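Local coordinates for packaging protein UL32 (Human herpesvirus 8 type M, PDB 6XF9) that forms a zinc-binding pentameric ring required for herpesviral genome packaging and probably acts in bringing new capsids to nuclear replication compartments, at residues T212-R218 against V384-R390; T220-L225 against C301-P306; T292-L298 against Q361-H366; L315-M320 against H366-D370. All blocks are in the same frame, centred on the assembly; numbering follows the deposited sequence.

Contact 1 (T212-R218 against V384-R390)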
loop_
_atom_site.group_PDB
_atom_site.type_symbol
_atom_site.label_atom_id
_atom_site.label_comp_id
_atom_site.label_asym_id
_atom_site.label_seq_id
_atom_site.Cartn_x
_atom_site.Cartn_y
_atom_site.Cartn_z
ATOM N N THR D 212 1.272 18.886 -54.588
ATOM C CA THR D 212 0.365 20.019 -54.685
ATOM C C THR D 212 0.908 21.280 -54.032
ATOM O O THR D 212 0.578 22.383 -54.473
ATOM C CB THR D 212 -0.975 19.668 -54.059
ATOM O OG1 THR D 212 -1.469 18.485 -54.684
ATOM C CG2 THR D 212 -1.965 20.778 -54.277
ATOM N N PHE D 213 1.721 21.170 -52.989
ATOM C CA PHE D 213 2.032 22.342 -52.184
ATOM C C PHE D 213 3.499 22.695 -52.138
ATOM O O PHE D 213 3.825 23.844 -51.820
ATOM C CB PHE D 213 1.534 22.155 -50.745
ATOM C CG PHE D 213 0.049 21.944 -50.643
ATOM C CD1 PHE D 213 -0.824 23.016 -50.731
ATOM C CD2 PHE D 213 -0.470 20.682 -50.443
ATOM C CE1 PHE D 213 -2.193 22.828 -50.632
ATOM C CE2 PHE D 213 -1.835 20.488 -50.336
ATOM C CZ PHE D 213 -2.697 21.559 -50.433
ATOM N N CYS D 214 4.382 21.754 -52.418
ATOM C CA CYS D 214 5.799 21.951 -52.199
ATOM C C CYS D 214 6.489 22.424 -53.479
ATOM O O CYS D 214 6.035 22.159 -54.598
ATOM C CB CYS D 214 6.415 20.657 -51.668
ATOM S SG CYS D 214 5.730 20.208 -49.986
ATOM N N GLY D 215 7.622 23.106 -53.287
ATOM C CA GLY D 215 8.427 23.677 -54.356
ATOM C C GLY D 215 8.550 25.178 -54.153
ATOM O O GLY D 215 7.546 25.846 -53.854
ATOM N N ALA D 216 9.765 25.723 -54.323
ATOM C CA ALA D 216 9.972 27.153 -54.091
ATOM C C ALA D 216 9.156 27.998 -55.050
ATOM O O ALA D 216 8.804 29.144 -54.729
ATOM C CB ALA D 216 11.454 27.513 -54.233
ATOM N N SER D 217 8.793 27.416 -56.197
ATOM C CA SER D 217 7.992 28.092 -57.207
ATOM C C SER D 217 6.693 28.626 -56.638
ATOM O O SER D 217 6.097 29.525 -57.249
ATOM C CB SER D 217 7.719 27.146 -58.386
ATOM O OG SER D 217 6.765 27.711 -59.263
ATOM N N ARG D 218 6.243 28.109 -55.465
ATOM C CA ARG D 218 4.877 28.325 -55.001
ATOM C C ARG D 218 4.797 29.615 -54.215
ATOM O O ARG D 218 5.618 29.845 -53.319
ATOM C CB ARG D 218 4.421 27.181 -54.115
ATOM C CG ARG D 218 4.280 25.854 -54.815
ATOM C CD ARG D 218 2.965 25.837 -55.550
ATOM N NE ARG D 218 3.020 26.361 -56.900
ATOM C CZ ARG D 218 1.942 26.688 -57.599
ATOM N NH1 ARG D 218 0.735 26.544 -57.066
ATOM N NH2 ARG D 218 2.069 27.153 -58.831
ATOM N N VAL D 384 1.126 22.800 -46.636
ATOM C CA VAL D 384 -0.312 22.605 -46.827
ATOM C C VAL D 384 -1.058 23.882 -46.509
ATOM O O VAL D 384 -1.943 24.317 -47.254
ATOM C CB VAL D 384 -0.835 21.443 -45.962
ATOM C CG1 VAL D 384 -2.326 21.357 -46.083
ATOM C CG2 VAL D 384 -0.213 20.137 -46.386
ATOM N N LEU D 385 -0.721 24.503 -45.389
ATOM C CA LEU D 385 -1.561 25.580 -44.902
ATOM C C LEU D 385 -1.414 26.830 -45.754
ATOM O O LEU D 385 -2.386 27.574 -45.936
ATOM C CB LEU D 385 -1.228 25.887 -43.447
ATOM C CG LEU D 385 -1.617 24.842 -42.406
ATOM C CD1 LEU D 385 -1.552 25.504 -41.019
ATOM C CD2 LEU D 385 -2.999 24.222 -42.683
ATOM N N PHE D 386 -0.204 27.107 -46.252
ATOM C CA PHE D 386 0.085 28.447 -46.742
ATOM C C PHE D 386 0.612 28.546 -48.160
ATOM O O PHE D 386 0.633 29.655 -48.696
ATOM C CB PHE D 386 1.055 29.168 -45.787
ATOM C CG PHE D 386 0.346 29.798 -44.625
ATOM C CD1 PHE D 386 -0.462 30.906 -44.818
ATOM C CD2 PHE D 386 0.408 29.235 -43.370
ATOM C CE1 PHE D 386 -1.161 31.467 -43.773
ATOM C CE2 PHE D 386 -0.277 29.792 -42.316
ATOM C CZ PHE D 386 -1.061 30.910 -42.518
ATOM N N ARG D 387 1.008 27.457 -48.794
ATOM C CA ARG D 387 1.432 27.523 -50.180
ATOM C C ARG D 387 0.258 27.327 -51.125
ATOM O O ARG D 387 -0.632 26.497 -50.885
ATOM C CB ARG D 387 2.522 26.499 -50.453
ATOM C CG ARG D 387 3.770 26.884 -49.716
ATOM C CD ARG D 387 5.008 26.406 -50.389
ATOM N NE ARG D 387 6.162 26.997 -49.721
ATOM C CZ ARG D 387 6.615 28.219 -49.980
ATOM N NH1 ARG D 387 5.999 28.966 -50.890
ATOM N NH2 ARG D 387 7.681 28.690 -49.341
ATOM N N LEU D 388 0.264 28.120 -52.201
ATOM C CA LEU D 388 -0.823 28.100 -53.163
ATOM C C LEU D 388 -0.772 26.794 -53.946
ATOM O O LEU D 388 0.240 26.502 -54.588
ATOM C CB LEU D 388 -0.689 29.296 -54.107
ATOM C CG LEU D 388 -1.864 29.534 -55.069
ATOM C CD1 LEU D 388 -2.032 31.036 -55.317
ATOM C CD2 LEU D 388 -1.761 28.696 -56.390
ATOM N N PRO D 389 -1.846 26.024 -53.977
ATOM C CA PRO D 389 -1.773 24.703 -54.604
ATOM C C PRO D 389 -1.682 24.781 -56.116
ATOM O O PRO D 389 -2.233 25.674 -56.762
ATOM C CB PRO D 389 -3.082 24.039 -54.174
ATOM C CG PRO D 389 -4.007 25.156 -53.911
ATOM C CD PRO D 389 -3.165 26.300 -53.398
ATOM N N ARG D 390 -1.005 23.790 -56.680
ATOM C CA ARG D 390 -1.009 23.600 -58.114
ATOM C C ARG D 390 -2.321 22.925 -58.463
ATOM O O ARG D 390 -2.605 21.833 -57.950
ATOM C CB ARG D 390 0.154 22.723 -58.543
ATOM C CG ARG D 390 1.496 23.178 -58.083
ATOM C CD ARG D 390 2.499 22.086 -58.394
ATOM N NE ARG D 390 3.848 22.633 -58.300
ATOM C CZ ARG D 390 4.590 22.611 -57.202
ATOM N NH1 ARG D 390 4.145 21.990 -56.120
ATOM N NH2 ARG D 390 5.793 23.168 -57.206
#
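Backbone carbonyls and arginine side chains do most of the joining here. Arg390 N donates to Thr212 O at 3.1 Å with a good angle, and Pro389 CA brings a CA-H...O contact of 3.3 Å to the same Thr212 O. Two guanidinium groups add side-chain bonds: Arg390 NH1 reaches Cys214 O at a very short 2.4 Å, and Arg218 NH1 reaches Leu388 O, in the loop between helices 382-386 and 391-402, at 2.5 Å. These two arginines lie against each other despite their like charge, with Arg218 NE and Arg390 NE 4.1 Å apart. Arg390 NH1 also bonds Ala211 O, still inside helix 207-213.

The apolar part centres on Phe213. Val384 CA sits over its ring face, a CH-pi contact 3.9 Å from the centroid, and Phe213 CE1 meets Pro389 CB at 3.8 Å. Phe81 of helix 71-83 and Leu397 of helix 391-402 also touch this side chain.

This is loop-to-helix packing away from the zinc sites: the C-terminal end of helix 207-213 rests on the loop leading into helix 391-402, with Arg390 at its N-cap.

Contact 2 (T220-L225 against C301-P306)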
loop_
_atom_site.group_PDB
_atom_site.type_symbol
_atom_site.label_atom_id
_atom_site.label_comp_id
_atom_site.label_asym_id
_atom_site.label_seq_id
_atom_site.Cartn_x
_atom_site.Cartn_y
_atom_site.Cartn_z
ATOM N N THR D 220 3.092 32.047 -51.415
ATOM C CA THR D 220 2.420 31.867 -50.147
ATOM C C THR D 220 1.194 32.757 -50.034
ATOM O O THR D 220 1.156 33.874 -50.549
ATOM C CB THR D 220 3.400 32.120 -49.003
ATOM O OG1 THR D 220 3.879 33.469 -49.067
ATOM C CG2 THR D 220 4.580 31.159 -49.099
ATOM N N LYS D 221 0.205 32.256 -49.310
ATOM C CA LYS D 221 -1.007 32.979 -48.967
ATOM C C LYS D 221 -0.747 34.018 -47.878
ATOM O O LYS D 221 0.313 34.034 -47.241
ATOM C CB LYS D 221 -2.059 31.969 -48.536
ATOM C CG LYS D 221 -2.242 30.879 -49.560
ATOM C CD LYS D 221 -3.521 30.096 -49.306
ATOM C CE LYS D 221 -3.331 29.108 -48.204
ATOM N NZ LYS D 221 -4.329 28.015 -48.262
ATOM N N PRO D 222 -1.704 34.921 -47.645
ATOM C CA PRO D 222 -1.482 36.000 -46.667
ATOM C C PRO D 222 -1.341 35.507 -45.226
ATOM O O PRO D 222 -2.026 34.580 -44.782
ATOM C CB PRO D 222 -2.739 36.870 -46.812
ATOM C CG PRO D 222 -3.306 36.531 -48.156
ATOM C CD PRO D 222 -2.955 35.108 -48.405
ATOM N N SER D 223 -0.458 36.171 -44.487
ATOM C CA SER D 223 -0.271 35.874 -43.075
ATOM C C SER D 223 -1.515 36.239 -42.295
ATOM O O SER D 223 -2.099 37.306 -42.497
ATOM C CB SER D 223 0.922 36.648 -42.526
ATOM O OG SER D 223 0.768 36.887 -41.139
ATOM N N LEU D 224 -1.916 35.355 -41.385
ATOM C CA LEU D 224 -3.064 35.627 -40.529
ATOM C C LEU D 224 -2.687 36.381 -39.266
ATOM O O LEU D 224 -3.572 36.671 -38.450
ATOM C CB LEU D 224 -3.786 34.327 -40.160
ATOM C CG LEU D 224 -4.200 33.451 -41.347
ATOM C CD1 LEU D 224 -5.014 32.258 -40.911
ATOM C CD2 LEU D 224 -4.984 34.279 -42.340
ATOM N N LEU D 225 -1.403 36.686 -39.070
ATOM C CA LEU D 225 -0.992 37.416 -37.872
ATOM C C LEU D 225 -1.774 38.694 -37.602
ATOM O O LEU D 225 -2.175 38.902 -36.440
ATOM C CB LEU D 225 0.499 37.750 -37.954
ATOM C CG LEU D 225 1.364 36.690 -37.319
ATOM C CD1 LEU D 225 2.816 37.130 -37.340
ATOM C CD2 LEU D 225 0.852 36.518 -35.914
ATOM N N CYS D 301 1.276 31.411 -33.994
ATOM C CA CYS D 301 2.122 31.668 -35.149
ATOM C C CYS D 301 2.280 30.434 -36.009
ATOM O O CYS D 301 2.408 30.541 -37.233
ATOM C CB CYS D 301 3.488 32.172 -34.701
ATOM S SG CYS D 301 3.364 33.812 -33.983
ATOM N N LEU D 302 2.349 29.257 -35.390
ATOM C CA LEU D 302 2.475 28.033 -36.172
ATOM C C LEU D 302 1.335 27.896 -37.167
ATOM O O LEU D 302 1.540 27.422 -38.287
ATOM C CB LEU D 302 2.537 26.812 -35.256
ATOM C CG LEU D 302 3.817 26.676 -34.427
ATOM C CD1 LEU D 302 3.783 25.375 -33.677
ATOM C CD2 LEU D 302 5.050 26.709 -35.306
ATOM N N ALA D 303 0.136 28.313 -36.789
ATOM C CA ALA D 303 -1.018 28.209 -37.669
ATOM C C ALA D 303 -1.315 29.484 -38.442
ATOM O O ALA D 303 -2.051 29.437 -39.435
ATOM C CB ALA D 303 -2.265 27.845 -36.861
ATOM N N ALA D 304 -0.759 30.615 -38.028
ATOM C CA ALA D 304 -1.148 31.899 -38.578
ATOM C C ALA D 304 -0.132 32.471 -39.555
ATOM O O ALA D 304 -0.460 33.429 -40.265
ATOM C CB ALA D 304 -1.356 32.901 -37.438
ATOM N N HIS D 305 1.064 31.891 -39.650
ATOM C CA HIS D 305 2.109 32.516 -40.416
ATOM C C HIS D 305 2.990 31.495 -41.116
ATOM O O HIS D 305 3.402 30.500 -40.498
ATOM C CB HIS D 305 2.976 33.392 -39.521
ATOM C CG HIS D 305 3.851 34.339 -40.278
ATOM N ND1 HIS D 305 4.906 33.919 -41.060
ATOM C CD2 HIS D 305 3.835 35.690 -40.358
ATOM C CE1 HIS D 305 5.500 34.972 -41.593
ATOM N NE2 HIS D 305 4.874 36.058 -41.177
ATOM N N PRO D 306 3.360 31.763 -42.376
ATOM C CA PRO D 306 3.961 30.704 -43.208
ATOM C C PRO D 306 5.353 30.283 -42.800
ATOM O O PRO D 306 5.766 29.183 -43.173
ATOM C CB PRO D 306 3.972 31.324 -44.614
ATOM C CG PRO D 306 2.886 32.368 -44.577
ATOM C CD PRO D 306 2.949 32.928 -43.183
#
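Cys301 opens the segment 301-306, on the last turn of helix 297-304, and its SG packs against Leu225 CD2 at 4.2 Å. Ala303 meets the other segment mainly through its carbonyl, with Ala303 O 4.3 Å from Leu224 CD1; the same oxygen accepts from Trp5 NE1. Ala304 makes the central contact, through both its methyl and its carbonyl. The methyl points at the opposite segment, Ala304 CB lying 3.9 Å from Leu224 CB, and Ala304 O takes a hydrogen bond from Leu224 N at 2.7 Å.

At His305 the chain leaves the helical conformation, and the His305 ring packs beside Ser223 and Leu225: His305 CD2 is 3.4 Å from Ser223 OG and 3.5 Å from Leu225 CD1. The polar ends of the ring look elsewhere, NE2 to Asp348 and ND1 to the backbone of Glu307. Pro306 closes the run, its CG 4.1 Å from Lys221 O and its CD 4.3 Å from Ser223 CB.

Ser223 OG accepts from Leu225 N at 3.0 Å, a capping bond at the start of helix 225-235. The chemistry is thus one short backbone bond flanked by mostly van der Waals contacts, including those of Ser223 and the His305 ring, so that the end of one helix is tied to the beginning of another.

Contact 3 (T292-L298 against Q361-H366). With ZN (zinc ion), chain P.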
loop_
_atom_site.group_PDB
_atom_site.type_symbol
_atom_site.label_atom_id
_atom_site.label_comp_id
_atom_site.label_asym_id
_atom_site.label_seq_id
_atom_site.Cartn_x
_atom_site.Cartn_y
_atom_site.Cartn_z
ATOM N N THR D 292 4.457 33.320 -18.669
ATOM C CA THR D 292 3.731 32.633 -19.718
ATOM C C THR D 292 2.243 32.810 -19.473
ATOM O O THR D 292 1.824 33.308 -18.427
ATOM C CB THR D 292 4.055 31.146 -19.746
ATOM O OG1 THR D 292 3.451 30.519 -18.610
ATOM C CG2 THR D 292 5.538 30.947 -19.683
ATOM N N ALA D 293 1.446 32.386 -20.451
ATOM C CA ALA D 293 -0.006 32.455 -20.366
ATOM C C ALA D 293 -0.577 31.166 -20.933
ATOM O O ALA D 293 0.079 30.474 -21.713
ATOM C CB ALA D 293 -0.550 33.668 -21.121
ATOM N N SER D 294 -1.814 30.838 -20.543
ATOM C CA SER D 294 -2.399 29.593 -21.033
ATOM C C SER D 294 -2.672 29.616 -22.522
ATOM O O SER D 294 -2.907 28.547 -23.095
ATOM C CB SER D 294 -3.695 29.259 -20.311
ATOM O OG SER D 294 -4.597 30.329 -20.396
ATOM N N VAL D 295 -2.658 30.786 -23.160
ATOM C CA VAL D 295 -2.720 30.885 -24.613
ATOM C C VAL D 295 -1.306 31.127 -25.120
ATOM O O VAL D 295 -0.733 32.193 -24.899
ATOM C CB VAL D 295 -3.674 31.996 -25.077
ATOM C CG1 VAL D 295 -3.625 32.128 -26.590
ATOM C CG2 VAL D 295 -5.079 31.696 -24.650
ATOM N N CYS D 296 -0.728 30.160 -25.812
ATOM C CA CYS D 296 0.632 30.307 -26.297
ATOM C C CYS D 296 0.645 31.058 -27.615
ATOM O O CYS D 296 -0.067 30.686 -28.556
ATOM C CB CYS D 296 1.270 28.945 -26.465
ATOM S SG CYS D 296 2.868 29.032 -27.266
ATOM N N LEU D 297 1.433 32.135 -27.683
ATOM C CA LEU D 297 1.416 32.950 -28.896
ATOM C C LEU D 297 2.182 32.297 -30.023
ATOM O O LEU D 297 1.804 32.451 -31.185
ATOM C CB LEU D 297 2.017 34.325 -28.643
ATOM C CG LEU D 297 1.047 35.396 -28.198
ATOM C CD1 LEU D 297 1.856 36.586 -27.699
ATOM C CD2 LEU D 297 0.186 35.773 -29.376
ATOM N N LEU D 298 3.244 31.551 -29.702
ATOM C CA LEU D 298 4.018 30.888 -30.737
ATOM C C LEU D 298 3.246 29.750 -31.383
ATOM O O LEU D 298 3.540 29.373 -32.523
ATOM C CB LEU D 298 5.343 30.392 -30.163
ATOM C CG LEU D 298 6.137 31.473 -29.429
ATOM C CD1 LEU D 298 7.372 30.904 -28.784
ATOM C CD2 LEU D 298 6.525 32.523 -30.431
ATOM N N GLN D 361 10.500 32.769 -20.997
ATOM C CA GLN D 361 9.680 31.656 -20.538
ATOM C C GLN D 361 8.701 31.195 -21.614
ATOM O O GLN D 361 8.516 29.993 -21.793
ATOM C CB GLN D 361 8.915 32.039 -19.282
ATOM C CG GLN D 361 9.731 32.173 -18.011
ATOM C CD GLN D 361 10.402 33.502 -17.886
ATOM O OE1 GLN D 361 10.086 34.436 -18.617
ATOM N NE2 GLN D 361 11.293 33.622 -16.913
ATOM N N GLU D 362 8.048 32.116 -22.340
ATOM C CA GLU D 362 7.126 31.673 -23.389
ATOM C C GLU D 362 7.856 30.843 -24.419
ATOM O O GLU D 362 7.333 29.827 -24.886
ATOM C CB GLU D 362 6.433 32.841 -24.086
ATOM C CG GLU D 362 5.588 33.730 -23.177
ATOM C CD GLU D 362 4.698 34.676 -23.960
ATOM O OE1 GLU D 362 5.050 35.883 -24.012
ATOM O OE2 GLU D 362 3.687 34.206 -24.554
ATOM N N ILE D 363 9.059 31.273 -24.801
ATOM C CA ILE D 363 9.837 30.531 -25.784
ATOM C C ILE D 363 10.387 29.258 -25.158
ATOM O O ILE D 363 10.383 28.193 -25.785
ATOM C CB ILE D 363 10.947 31.433 -26.354
ATOM C CG1 ILE D 363 10.317 32.547 -27.183
ATOM C CG2 ILE D 363 11.918 30.652 -27.217
ATOM C CD1 ILE D 363 11.208 33.720 -27.368
ATOM N N HIS D 364 10.850 29.337 -23.904
ATOM C CA HIS D 364 11.264 28.129 -23.190
ATOM C C HIS D 364 10.125 27.127 -23.126
ATOM O O HIS D 364 10.300 25.944 -23.436
ATOM C CB HIS D 364 11.718 28.474 -21.772
ATOM C CG HIS D 364 12.164 27.285 -20.973
ATOM N ND1 HIS D 364 11.951 27.176 -19.613
ATOM C CD2 HIS D 364 12.829 26.163 -21.339
ATOM C CE1 HIS D 364 12.450 26.030 -19.182
ATOM N NE2 HIS D 364 12.989 25.398 -20.208
ATOM N N LYS D 365 8.948 27.586 -22.691
ATOM C CA LYS D 365 7.783 26.717 -22.585
ATOM C C LYS D 365 7.446 26.093 -23.917
ATOM O O LYS D 365 7.138 24.899 -23.991
ATOM C CB LYS D 365 6.597 27.507 -22.068
ATOM C CG LYS D 365 5.298 26.818 -22.242
ATOM C CD LYS D 365 4.169 27.754 -21.882
ATOM C CE LYS D 365 2.886 27.213 -22.413
ATOM N NZ LYS D 365 1.770 27.989 -21.870
ATOM N N HIS D 366 7.494 26.877 -24.985
ATOM C CA HIS D 366 7.003 26.376 -26.263
ATOM C C HIS D 366 7.972 25.412 -26.912
ATOM O O HIS D 366 7.553 24.378 -27.431
ATOM C CB HIS D 366 6.721 27.550 -27.221
ATOM C CG HIS D 366 6.393 27.121 -28.617
ATOM N ND1 HIS D 366 5.127 26.714 -28.996
ATOM C CD2 HIS D 366 7.174 27.005 -29.715
ATOM C CE1 HIS D 366 5.149 26.375 -30.273
ATOM N NE2 HIS D 366 6.380 26.531 -30.729
HETATM ZN ZN ZN P . 3.215 26.831 -27.920
#
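His366 carries its imidazole on a t rotamer (chi1 172°, chi2 82°), which brings His366 ND1 to 2.2 Å from the zinc. Cys296 is also t at chi1, and Cys296 SG binds the same ion at 2.3 Å. The CA-to-CB bond of Leu298 points toward the other helix, so its CB lies over the face of the imidazole, 3.7 Å from the centroid of the His366 ring and 8° off its normal, a CH-pi contact. The m and t angles of Leu298 then carry its tip along helix 360-369, with Leu298 CD1 3.7 Å from Ile363 CG1 and 4.0 Å from Glu362 O.

Cys299 and Cys373 complete the site of three cysteines and one histidine: a CxxC pair at the start of helix 297-304 is joined to a histidine on helix 360-369 and a cysteine on helix 371-379. Cys296 is itself the N-cap of the first of these helices, so one residue both binds the metal and starts the helix.

Farther from the zinc, Lys365 runs out fully extended, t at all four chi angles, until its NZ makes a weak hydrogen bond to Ala293 O at 3.0 Å; its stronger partner is the terminal carboxylate of Ala467, in a salt bridge. Thr292 lies along the aliphatic part of this lysine, with Thr292 CB 4.0 Å from Lys365 CD. The p rotamer of Thr292 turns OG1 to Lys289 O, while its CG2 rests 3.6 Å from Gln361 CB.

Contact 4 (L315-M320 against H366-D370). With ZN (zinc ion), chain P.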
loop_
_atom_site.group_PDB
_atom_site.type_symbol
_atom_site.label_atom_id
_atom_site.label_comp_id
_atom_site.label_asym_id
_atom_site.label_seq_id
_atom_site.Cartn_x
_atom_site.Cartn_y
_atom_site.Cartn_z
ATOM N N LEU D 315 15.345 28.447 -34.639
ATOM C CA LEU D 315 15.632 29.036 -33.334
ATOM C C LEU D 315 15.995 27.958 -32.314
ATOM O O LEU D 315 16.934 28.128 -31.522
ATOM C CB LEU D 315 14.429 29.847 -32.860
ATOM C CG LEU D 315 14.471 30.484 -31.469
ATOM C CD1 LEU D 315 15.696 31.375 -31.266
ATOM C CD2 LEU D 315 13.178 31.234 -31.186
ATOM N N GLN D 316 15.277 26.831 -32.328
ATOM C CA GLN D 316 15.612 25.752 -31.406
ATOM C C GLN D 316 17.046 25.295 -31.598
ATOM O O GLN D 316 17.716 24.933 -30.624
ATOM C CB GLN D 316 14.654 24.575 -31.568
ATOM C CG GLN D 316 14.868 23.519 -30.506
ATOM C CD GLN D 316 13.927 22.357 -30.662
ATOM O OE1 GLN D 316 13.282 22.195 -31.708
ATOM N NE2 GLN D 316 13.762 21.588 -29.581
ATOM N N CYS D 317 17.502 25.220 -32.861
ATOM C CA CYS D 317 18.900 24.893 -33.152
ATOM C C CYS D 317 19.839 25.996 -32.673
ATOM O O CYS D 317 20.938 25.711 -32.187
ATOM C CB CYS D 317 19.100 24.622 -34.648
ATOM S SG CYS D 317 18.049 23.273 -35.299
ATOM N N GLU D 318 19.442 27.265 -32.813
ATOM C CA GLU D 318 20.318 28.327 -32.334
ATOM C C GLU D 318 20.453 28.246 -30.826
ATOM O O GLU D 318 21.554 28.399 -30.281
ATOM C CB GLU D 318 19.789 29.724 -32.688
ATOM C CG GLU D 318 19.818 30.193 -34.148
ATOM C CD GLU D 318 19.671 31.731 -34.250
ATOM O OE1 GLU D 318 18.709 32.237 -34.871
ATOM O OE2 GLU D 318 20.464 32.446 -33.599
ATOM N N VAL D 319 19.333 28.000 -30.135
ATOM C CA VAL D 319 19.350 27.924 -28.679
ATOM C C VAL D 319 20.216 26.751 -28.211
ATOM O O VAL D 319 21.033 26.888 -27.292
ATOM C CB VAL D 319 17.909 27.838 -28.148
ATOM C CG1 VAL D 319 17.928 27.529 -26.668
ATOM C CG2 VAL D 319 17.154 29.130 -28.442
ATOM N N MET D 320 20.081 25.596 -28.860
ATOM C CA MET D 320 20.875 24.429 -28.491
ATOM C C MET D 320 22.346 24.586 -28.895
ATOM O O MET D 320 23.252 24.339 -28.089
ATOM C CB MET D 320 20.275 23.194 -29.153
ATOM C CG MET D 320 18.877 22.862 -28.688
ATOM S SD MET D 320 18.809 22.654 -26.907
ATOM C CE MET D 320 18.938 20.854 -26.842
ATOM N N HIS D 366 7.494 26.877 -24.985
ATOM C CA HIS D 366 7.003 26.376 -26.263
ATOM C C HIS D 366 7.972 25.412 -26.912
ATOM O O HIS D 366 7.553 24.378 -27.431
ATOM C CB HIS D 366 6.721 27.550 -27.221
ATOM C CG HIS D 366 6.393 27.121 -28.617
ATOM N ND1 HIS D 366 5.127 26.714 -28.996
ATOM C CD2 HIS D 366 7.174 27.005 -29.715
ATOM C CE1 HIS D 366 5.149 26.375 -30.273
ATOM N NE2 HIS D 366 6.380 26.531 -30.729
ATOM N N LEU D 367 9.269 25.699 -26.884
ATOM C CA LEU D 367 10.208 24.845 -27.608
ATOM C C LEU D 367 10.678 23.645 -26.801
ATOM O O LEU D 367 11.081 22.639 -27.396
ATOM C CB LEU D 367 11.442 25.638 -28.053
ATOM C CG LEU D 367 11.280 26.697 -29.143
ATOM C CD1 LEU D 367 12.554 27.517 -29.232
ATOM C CD2 LEU D 367 10.964 26.064 -30.470
ATOM N N PHE D 368 10.680 23.718 -25.460
ATOM C CA PHE D 368 11.335 22.683 -24.668
ATOM C C PHE D 368 10.473 22.056 -23.583
ATOM O O PHE D 368 10.854 20.994 -23.091
ATOM C CB PHE D 368 12.614 23.234 -24.007
ATOM C CG PHE D 368 13.612 23.867 -24.975
ATOM C CD1 PHE D 368 14.497 23.082 -25.703
ATOM C CD2 PHE D 368 13.668 25.252 -25.139
ATOM C CE1 PHE D 368 15.416 23.658 -26.589
ATOM C CE2 PHE D 368 14.597 25.839 -26.030
ATOM C CZ PHE D 368 15.462 25.036 -26.749
ATOM N N CYS D 369 9.334 22.649 -23.201
ATOM C CA CYS D 369 8.560 22.190 -22.045
ATOM C C CYS D 369 7.135 21.755 -22.359
ATOM O O CYS D 369 6.790 20.600 -22.088
ATOM C CB CYS D 369 8.505 23.262 -20.952
ATOM S SG CYS D 369 10.118 23.653 -20.351
ATOM N N ASP D 370 6.269 22.626 -22.864
ATOM C CA ASP D 370 4.852 22.270 -22.850
ATOM C C ASP D 370 4.592 21.126 -23.824
ATOM O O ASP D 370 5.083 21.161 -24.952
ATOM C CB ASP D 370 3.979 23.461 -23.183
ATOM C CG ASP D 370 2.507 23.171 -22.941
ATOM O OD1 ASP D 370 1.896 22.520 -23.806
ATOM O OD2 ASP D 370 1.961 23.544 -21.872
HETATM ZN ZN ZN P . 3.215 26.831 -27.920
#
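Phe368 is the main bump on the 366-370 side. Its ring enters a hollow on helix 308-321 formed by Gln316 and, one turn on, Val319 and Met320: Val319 CG1 lies 3.5 Å from Phe368 CZ, Met320 SD is 3.6 Å from Phe368 CE1, and Gln316 CG is 4.0 Å from the same CE1. All three approach obliquely. The sulfur of Met320, 4.8 Å from the ring centroid, makes a Met-aromatic contact.

Leu367 forms a second bump one residue earlier. With its CA-to-CB bond directed at the other helix, it fits beside Leu315 and Gln316: Leu367 CD1 is 4.2 Å from Leu315 CG, and Leu367 CD2 is 4.1 Å from Gln316 CB. Beneath Val319, Leu329 and Ile333 of helix 329-338 continue the packing.

A wider pi-type turn spans 366-369 near the end of helix 360-369. His366, just before the two bumps, binds the zinc through ND1 at 2.2 Å, whereas Asp370, past them, caps the following helix. The 315-320 segment therefore meets the zinc-bearing helix by van der Waals and Met-aromatic contacts, with no hydrogen bond between the two segments, so the contact is essentially nonpolar packing.

Contacts 3 and 4 form the zinc end of the set: they share His366, their centres are 11 Å apart, and Ile363 CG2 of contact 3 meets Leu315 CD2 of contact 4 at 4.2 Å. Contact 2 uses the far end of the helix 297-304 that begins in contact 3, and Leu302 CD1 reaches His366 CE1 at 3.8 Å; the Cys301 side chain is about 9 Å from the zinc. Contact 1 lies away from the metal, its centre 29 Å from that of contact 3, yet it adjoins contact 2 through a probable hydrogen bond between Phe386 O and Lys221 N at 2.7 Å. Along the chain, the other three are nested inside the loop that contact 1 closes.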